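Probable transcriptional regulator (PDB 3ON2) probably acts as a TetR-family transcriptional regulator, binding DNA through a predicted N-terminal helix-turn-helix, though its target and effector are unknown. Local coordinates at residues A[162-165]-A[166-169]; A[168-172]-A[173-177]; A[95-98]-A[99-103]. All coordinates share one frame; numbering follows the deposited sequence. Where two conformers were deposited one is given.

In the fold
All three contacts are local ones, between residues close in sequence, in the helical TetR-type C-terminal region. Contacts 1 and 3 lie along helices and are partly buried; contact 2 is a surface contact where helix 153-172 ends and a loop begins. Contacts 1 and 2 share A168 and T169 on that helix, whereas contact 3 sits on helix 86-103, packed against it. Y97 OH and H165 ND1, 2.8 Å apart, probably join contacts 3 and 1 by a hydrogen bond, and A101 meets A168. Regular helix bonds dominate contacts 1 and 3, while contact 2 substitutes the capping bonds of a Schellman motif and apolar packing at the surface.

Contact 1: residues A[162-165]-A[166-169]; sequences ATFH and GIAT
H165 and T169 meet one turn apart, with the carbonyl oxygen of H165 taking two hydrogen bonds from the same residue. T169 OG1 donates to H165 O at 2.7 Å, and T169 N reaches H165 O at 2.9 Å from the opposite face of the carbonyl plane. The hydroxyl is placed by a chi1 of -60°, which sets OG1 beside its own backbone N and turns it back along the helix. OG1 also lies over one face of the H165 imidazole, offset toward the rim and 3.5 Å from H165 NE2. The ring's ND1 is probably hydrogen-bonded to Y97 OH on helix 86-103, and Y112 meets the ring edge-to-face. This is mid-helix geometry on helix 153-172 of the TetR-type C-terminal region, where the other backbone donors keep the i to i+4 pattern. A168 N gives a nearly straight bond to F164 O (3.0 Å, 170° at the hydrogen), I167 N bonds to T163 O, and G166 N to A162 O. T163 OG1 is satisfied one turn back by V159 O. On the apolar side F164 and I167 lie side by side, I167 CD1 coming within 3.8 Å of F164 CD1. T163 CG2 covers one face of the phenyl ring. F164 belongs to the ligand pocket, its side chain about 4 Å from a bound polyether that probably comes from the crystallisation liquor.

Contact 2: residues A[168-172]-A[173-177]; sequences ATLAA and GGMLD
The backbone from L170 to M175 closes helix 153-172 with a Schellman motif: M175 N bonds back to L170 O at 2.8 Å, G174 N bonds to A171 O at 3.2 Å, and G174 has a positive phi of 69°, which glycine readily accommodates. Both bonds are nearly straight at the hydrogen; G174 N, however, comes to A171 O from well above the carbonyl plane, M175 N to L170 O with a modest tilt, while G173 N, one residue earlier, is shared between T169 O and L170 O in two weak bonds. Among the side chains, L170 carries most of the packing. Its CD2 meets CE of the selenomethionine M175 at 3.8 Å, the two chains crossing at about a right angle; the bend at chi3 of M175, -74°, brings CE back over the helix end. M175 is modelled in two conformers, so the M175 CE contact is less certain. L176 forks over the last turn from the loop side, with CD2 placed 3.7 Å from L170 CB and CD1 placed 3.9 Å from A171 CB. The patch lies at the surface, its centre about 17 Å from the centre of the chain, where the loop leads on to helix 181-196; beneath it A171 packs on L102 and A168 on A101, both of helix 86-103.

Contact 3: residues A[95-98]-A[99-103]; sequences GAYV and SFALA
V98 and L102, one turn apart near the end of helix 86-103, lie side by side and point the same way, V98 CG1 being 3.9 Å from L102 CD1. CG1 is set anti to the backbone N of V98 (chi1 179°), which carries it along the helix toward L102. A looser apolar touch runs between Y97 CE2 and A101 CB at 4.3 Å. The backbone hydrogen bonds are those of an unbroken alpha helix: A101 N bonds to Y97 O, F100 N to A96 O, S99 N to G95 O and L102 N to V98 O, each at 3.0 Å. S99 OG stands 3.1 Å from G95 O, beside the bond from its own N, but whether its proton goes there is not settled. Y97 carries a further polar contact, its OH being hydrogen-bonded to Y112 OH in addition to its link with H165. That hydroxyl thus bridges neighbouring helices at the wall of the pocket where a bound polyether, probably from the crystallisation liquor, lies about 4 Å from the Y97 side chain. Around this segment, in the TetR-type C-terminal region, F100 packs on L71 and A74 of helix 56-81, V98 on F164 of helix 153-172 and on V181 and V185 of helix 181-196, and A101 on L108 of helix 105-115.

Contact 1: residues A[162-165]-A[166-169]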
loop_
_atom_site.group_PDB
_atom_site.type_symbol
_atom_site.label_atom_id
_atom_site.label_comp_id
_atom_site.label_asym_id
_atom_site.label_seq_id
_atom_site.Cartn_x
_atom_site.Cartn_y
_atom_site.Cartn_z
ATOM N N ALA A 162 12.254 -3.249 1.445
ATOM C CA ALA A 162 13.151 -2.141 1.758
ATOM C C ALA A 162 13.663 -1.516 0.470
ATOM O O ALA A 162 13.737 -0.280 0.361
ATOM C CB ALA A 162 14.319 -2.609 2.599
ATOM N N THR A 163 14.044 -2.365 -0.475
ATOM C CA THR A 163 14.526 -1.888 -1.766
ATOM C C THR A 163 13.502 -1.009 -2.472
ATOM O O THR A 163 13.822 0.129 -2.858
ATOM C CB THR A 163 14.933 -3.034 -2.688
ATOM O OG1 THR A 163 15.969 -3.790 -2.040
ATOM C CG2 THR A 163 15.435 -2.469 -4.063
ATOM N N PHE A 164 12.287 -1.516 -2.641
ATOM C CA PHE A 164 11.296 -0.767 -3.425
ATOM C C PHE A 164 10.601 0.343 -2.636
ATOM O O PHE A 164 10.239 1.381 -3.220
ATOM C CB PHE A 164 10.381 -1.729 -4.232
ATOM C CG PHE A 164 11.182 -2.559 -5.182
ATOM C CD1 PHE A 164 11.715 -1.983 -6.339
ATOM C CD2 PHE A 164 11.533 -3.869 -4.862
ATOM C CE1 PHE A 164 12.538 -2.714 -7.187
ATOM C CE2 PHE A 164 12.354 -4.619 -5.731
ATOM C CZ PHE A 164 12.842 -4.026 -6.887
ATOM N N HIS A 165 10.448 0.174 -1.322
ATOM C CA HIS A 165 10.064 1.324 -0.513
ATOM C C HIS A 165 11.160 2.408 -0.511
ATOM O O HIS A 165 10.850 3.597 -0.458
ATOM C CB HIS A 165 9.698 0.945 0.921
ATOM C CG HIS A 165 9.057 2.065 1.679
ATOM N ND1 HIS A 165 7.816 2.567 1.344
ATOM C CD2 HIS A 165 9.487 2.796 2.736
ATOM C CE1 HIS A 165 7.514 3.566 2.155
ATOM N NE2 HIS A 165 8.502 3.715 3.019
ATOM N N GLY A 166 12.426 1.997 -0.514
ATOM C CA GLY A 166 13.539 2.949 -0.652
ATOM C C GLY A 166 13.479 3.741 -1.956
ATOM O O GLY A 166 13.613 4.949 -1.938
ATOM N N ILE A 167 13.251 3.059 -3.080
ATOM C CA ILE A 167 13.043 3.733 -4.367
ATOM C C ILE A 167 11.862 4.739 -4.321
ATOM O O ILE A 167 12.016 5.915 -4.717
ATOM C CB ILE A 167 12.926 2.727 -5.575
ATOM C CG1 ILE A 167 14.255 1.978 -5.786
ATOM C CG2 ILE A 167 12.598 3.509 -6.899
ATOM C CD1 ILE A 167 14.176 0.850 -6.898
ATOM N N ALA A 168 10.701 4.299 -3.836
ATOM C CA ALA A 168 9.534 5.186 -3.718
ATOM C C ALA A 168 9.830 6.413 -2.817
ATOM O O ALA A 168 9.428 7.548 -3.130
ATOM C CB ALA A 168 8.306 4.405 -3.223
ATOM N N THR A 169 10.558 6.181 -1.722
ATOM C CA THR A 169 10.971 7.237 -0.806
ATOM C C THR A 169 11.911 8.259 -1.499
ATOM O O THR A 169 11.705 9.499 -1.396
ATOM C CB THR A 169 11.621 6.631 0.465
ATOM O OG1 THR A 169 10.676 5.778 1.122
ATOM C CG2 THR A 169 12.069 7.730 1.439
#

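Contact 2: residues A[168-172]-A[173-177]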
loop_
_atom_site.group_PDB
_atom_site.type_symbol
_atom_site.label_atom_id
_atom_site.label_comp_id
_atom_site.label_asym_id
_atom_site.label_seq_id
_atom_site.Cartn_x
_atom_site.Cartn_y
_atom_site.Cartn_z
ATOM N N ALA A 168 10.701 4.299 -3.836
ATOM C CA ALA A 168 9.534 5.186 -3.718
ATOM C C ALA A 168 9.830 6.413 -2.817
ATOM O O ALA A 168 9.428 7.548 -3.130
ATOM C CB ALA A 168 8.306 4.405 -3.223
ATOM N N THR A 169 10.558 6.181 -1.722
ATOM C CA THR A 169 10.971 7.237 -0.806
ATOM C C THR A 169 11.911 8.259 -1.499
ATOM O O THR A 169 11.705 9.499 -1.396
ATOM C CB THR A 169 11.621 6.631 0.465
ATOM O OG1 THR A 169 10.676 5.778 1.122
ATOM C CG2 THR A 169 12.069 7.730 1.439
ATOM N N LEU A 170 12.894 7.760 -2.249
ATOM C CA LEU A 170 13.792 8.640 -2.991
ATOM C C LEU A 170 13.003 9.450 -4.014
ATOM O O LEU A 170 13.246 10.658 -4.179
ATOM C CB LEU A 170 14.938 7.863 -3.697
ATOM C CG LEU A 170 16.025 7.163 -2.845
ATOM C CD1 LEU A 170 17.305 6.806 -3.648
ATOM C CD2 LEU A 170 16.407 8.000 -1.639
ATOM N N ALA A 171 12.069 8.793 -4.694
ATOM C CA ALA A 171 11.291 9.441 -5.739
ATOM C C ALA A 171 10.426 10.542 -5.125
ATOM O O ALA A 171 10.431 11.686 -5.601
ATOM C CB ALA A 171 10.450 8.399 -6.535
ATOM N N ALA A 172 9.748 10.234 -4.018
ATOM C CA ALA A 172 8.899 11.232 -3.355
ATOM C C ALA A 172 9.723 12.411 -2.820
ATOM O O ALA A 172 9.189 13.528 -2.666
ATOM C CB ALA A 172 8.097 10.594 -2.226
ATOM N N GLY A 173 11.010 12.172 -2.558
ATOM C CA GLY A 173 11.874 13.176 -1.960
ATOM C C GLY A 173 12.704 13.956 -2.961
ATOM O O GLY A 173 13.519 14.785 -2.580
ATOM N N GLY A 174 12.512 13.660 -4.243
ATOM C CA GLY A 174 13.247 14.294 -5.317
ATOM C C GLY A 174 14.708 13.908 -5.368
ATOM O O GLY A 174 15.527 14.701 -5.811
HETATM N N MSE A 175 15.043 12.692 -4.926
HETATM C CA MSE A 175 16.440 12.268 -4.797
HETATM C C MSE A 175 16.932 11.277 -5.851
HETATM O O MSE A 175 17.959 10.612 -5.661
HETATM C CB MSE A 175 16.699 11.709 -3.402
HETATM C CG MSE A 175 16.770 12.788 -2.364
HETATM SE SE MSE A 175 17.170 12.129 -0.590
HETATM C CE MSE A 175 15.444 11.311 -0.138
ATOM N N LEU A 176 16.207 11.180 -6.959
ATOM C CA LEU A 176 16.630 10.311 -8.063
ATOM C C LEU A 176 17.528 11.044 -9.049
ATOM O O LEU A 176 18.103 10.426 -9.938
ATOM C CB LEU A 176 15.434 9.695 -8.791
ATOM C CG LEU A 176 14.581 8.709 -7.996
ATOM C CD1 LEU A 176 13.499 8.122 -8.908
ATOM C CD2 LEU A 176 15.425 7.593 -7.372
ATOM N N ASP A 177 17.623 12.362 -8.877
ATOM C CA ASP A 177 18.448 13.243 -9.707
ATOM C C ASP A 177 18.273 13.024 -11.202
ATOM O O ASP A 177 19.249 12.859 -11.923
ATOM C CB ASP A 177 19.921 13.114 -9.317
ATOM C CG ASP A 177 20.744 14.345 -9.720
ATOM O OD1 ASP A 177 20.132 15.385 -10.101
ATOM O OD2 ASP A 177 22.002 14.275 -9.666
#

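Contact 3: residues A[95-98]-A[99-103]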
loop_
_atom_site.group_PDB
_atom_site.type_symbol
_atom_site.label_atom_id
_atom_site.label_comp_id
_atom_site.label_asym_id
_atom_site.label_seq_id
_atom_site.Cartn_x
_atom_site.Cartn_y
_atom_site.Cartn_z
ATOM N N GLY A 95 7.189 -3.056 -9.509
ATOM C CA GLY A 95 6.595 -1.959 -10.272
ATOM C C GLY A 95 5.242 -1.532 -9.721
ATOM O O GLY A 95 4.980 -0.333 -9.605
ATOM N N ALA A 96 4.390 -2.500 -9.365
ATOM C CA ALA A 96 3.090 -2.186 -8.748
ATOM C C ALA A 96 3.213 -1.517 -7.384
ATOM O O ALA A 96 2.423 -0.626 -7.045
ATOM C CB ALA A 96 2.217 -3.445 -8.620
ATOM N N TYR A 97 4.158 -1.963 -6.574
ATOM C CA TYR A 97 4.362 -1.296 -5.280
ATOM C C TYR A 97 4.750 0.187 -5.429
ATOM O O TYR A 97 4.196 1.065 -4.757
ATOM C CB TYR A 97 5.419 -2.003 -4.413
ATOM C CG TYR A 97 5.580 -1.238 -3.110
ATOM C CD1 TYR A 97 4.628 -1.391 -2.093
ATOM C CD2 TYR A 97 6.605 -0.306 -2.930
ATOM C CE1 TYR A 97 4.707 -0.679 -0.928
ATOM C CE2 TYR A 97 6.694 0.427 -1.738
ATOM C CZ TYR A 97 5.742 0.224 -0.739
ATOM O OH TYR A 97 5.766 0.905 0.445
ATOM N N VAL A 98 5.751 0.447 -6.267
ATOM C CA VAL A 98 6.242 1.810 -6.451
ATOM C C VAL A 98 5.136 2.695 -7.035
ATOM O O VAL A 98 4.919 3.807 -6.549
ATOM C CB VAL A 98 7.574 1.834 -7.264
ATOM C CG1 VAL A 98 8.080 3.277 -7.492
ATOM C CG2 VAL A 98 8.663 1.021 -6.512
ATOM N N SER A 99 4.407 2.200 -8.030
ATOM C CA SER A 99 3.264 2.962 -8.572
ATOM C C SER A 99 2.202 3.282 -7.532
ATOM O O SER A 99 1.657 4.409 -7.525
ATOM C CB SER A 99 2.600 2.219 -9.725
ATOM O OG SER A 99 3.528 2.134 -10.769
ATOM N N PHE A 100 1.891 2.299 -6.678
ATOM C CA PHE A 100 0.925 2.532 -5.603
ATOM C C PHE A 100 1.375 3.649 -4.658
ATOM O O PHE A 100 0.595 4.551 -4.305
ATOM C CB PHE A 100 0.679 1.249 -4.782
ATOM C CG PHE A 100 -0.446 1.373 -3.801
ATOM C CD1 PHE A 100 -1.732 0.970 -4.150
ATOM C CD2 PHE A 100 -0.227 1.921 -2.521
ATOM C CE1 PHE A 100 -2.795 1.094 -3.223
ATOM C CE2 PHE A 100 -1.272 2.061 -1.610
ATOM C CZ PHE A 100 -2.560 1.646 -1.961
ATOM N N ALA A 101 2.623 3.530 -4.211
ATOM C CA ALA A 101 3.238 4.471 -3.294
ATOM C C ALA A 101 3.200 5.893 -3.855
ATOM O O ALA A 101 2.850 6.849 -3.140
ATOM C CB ALA A 101 4.665 4.041 -3.016
ATOM N N LEU A 102 3.533 6.044 -5.139
ATOM C CA LEU A 102 3.603 7.372 -5.721
ATOM C C LEU A 102 2.216 7.943 -6.038
ATOM O O LEU A 102 2.016 9.163 -6.017
ATOM C CB LEU A 102 4.583 7.396 -6.909
ATOM C CG LEU A 102 6.058 7.021 -6.544
ATOM C CD1 LEU A 102 6.970 7.007 -7.783
ATOM C CD2 LEU A 102 6.680 7.951 -5.420
ATOM N N ALA A 103 1.239 7.065 -6.265
ATOM C CA ALA A 103 -0.135 7.509 -6.463
ATOM C C ALA A 103 -0.890 7.802 -5.174
ATOM O O ALA A 103 -1.942 8.440 -5.228
ATOM C CB ALA A 103 -0.924 6.522 -7.297
#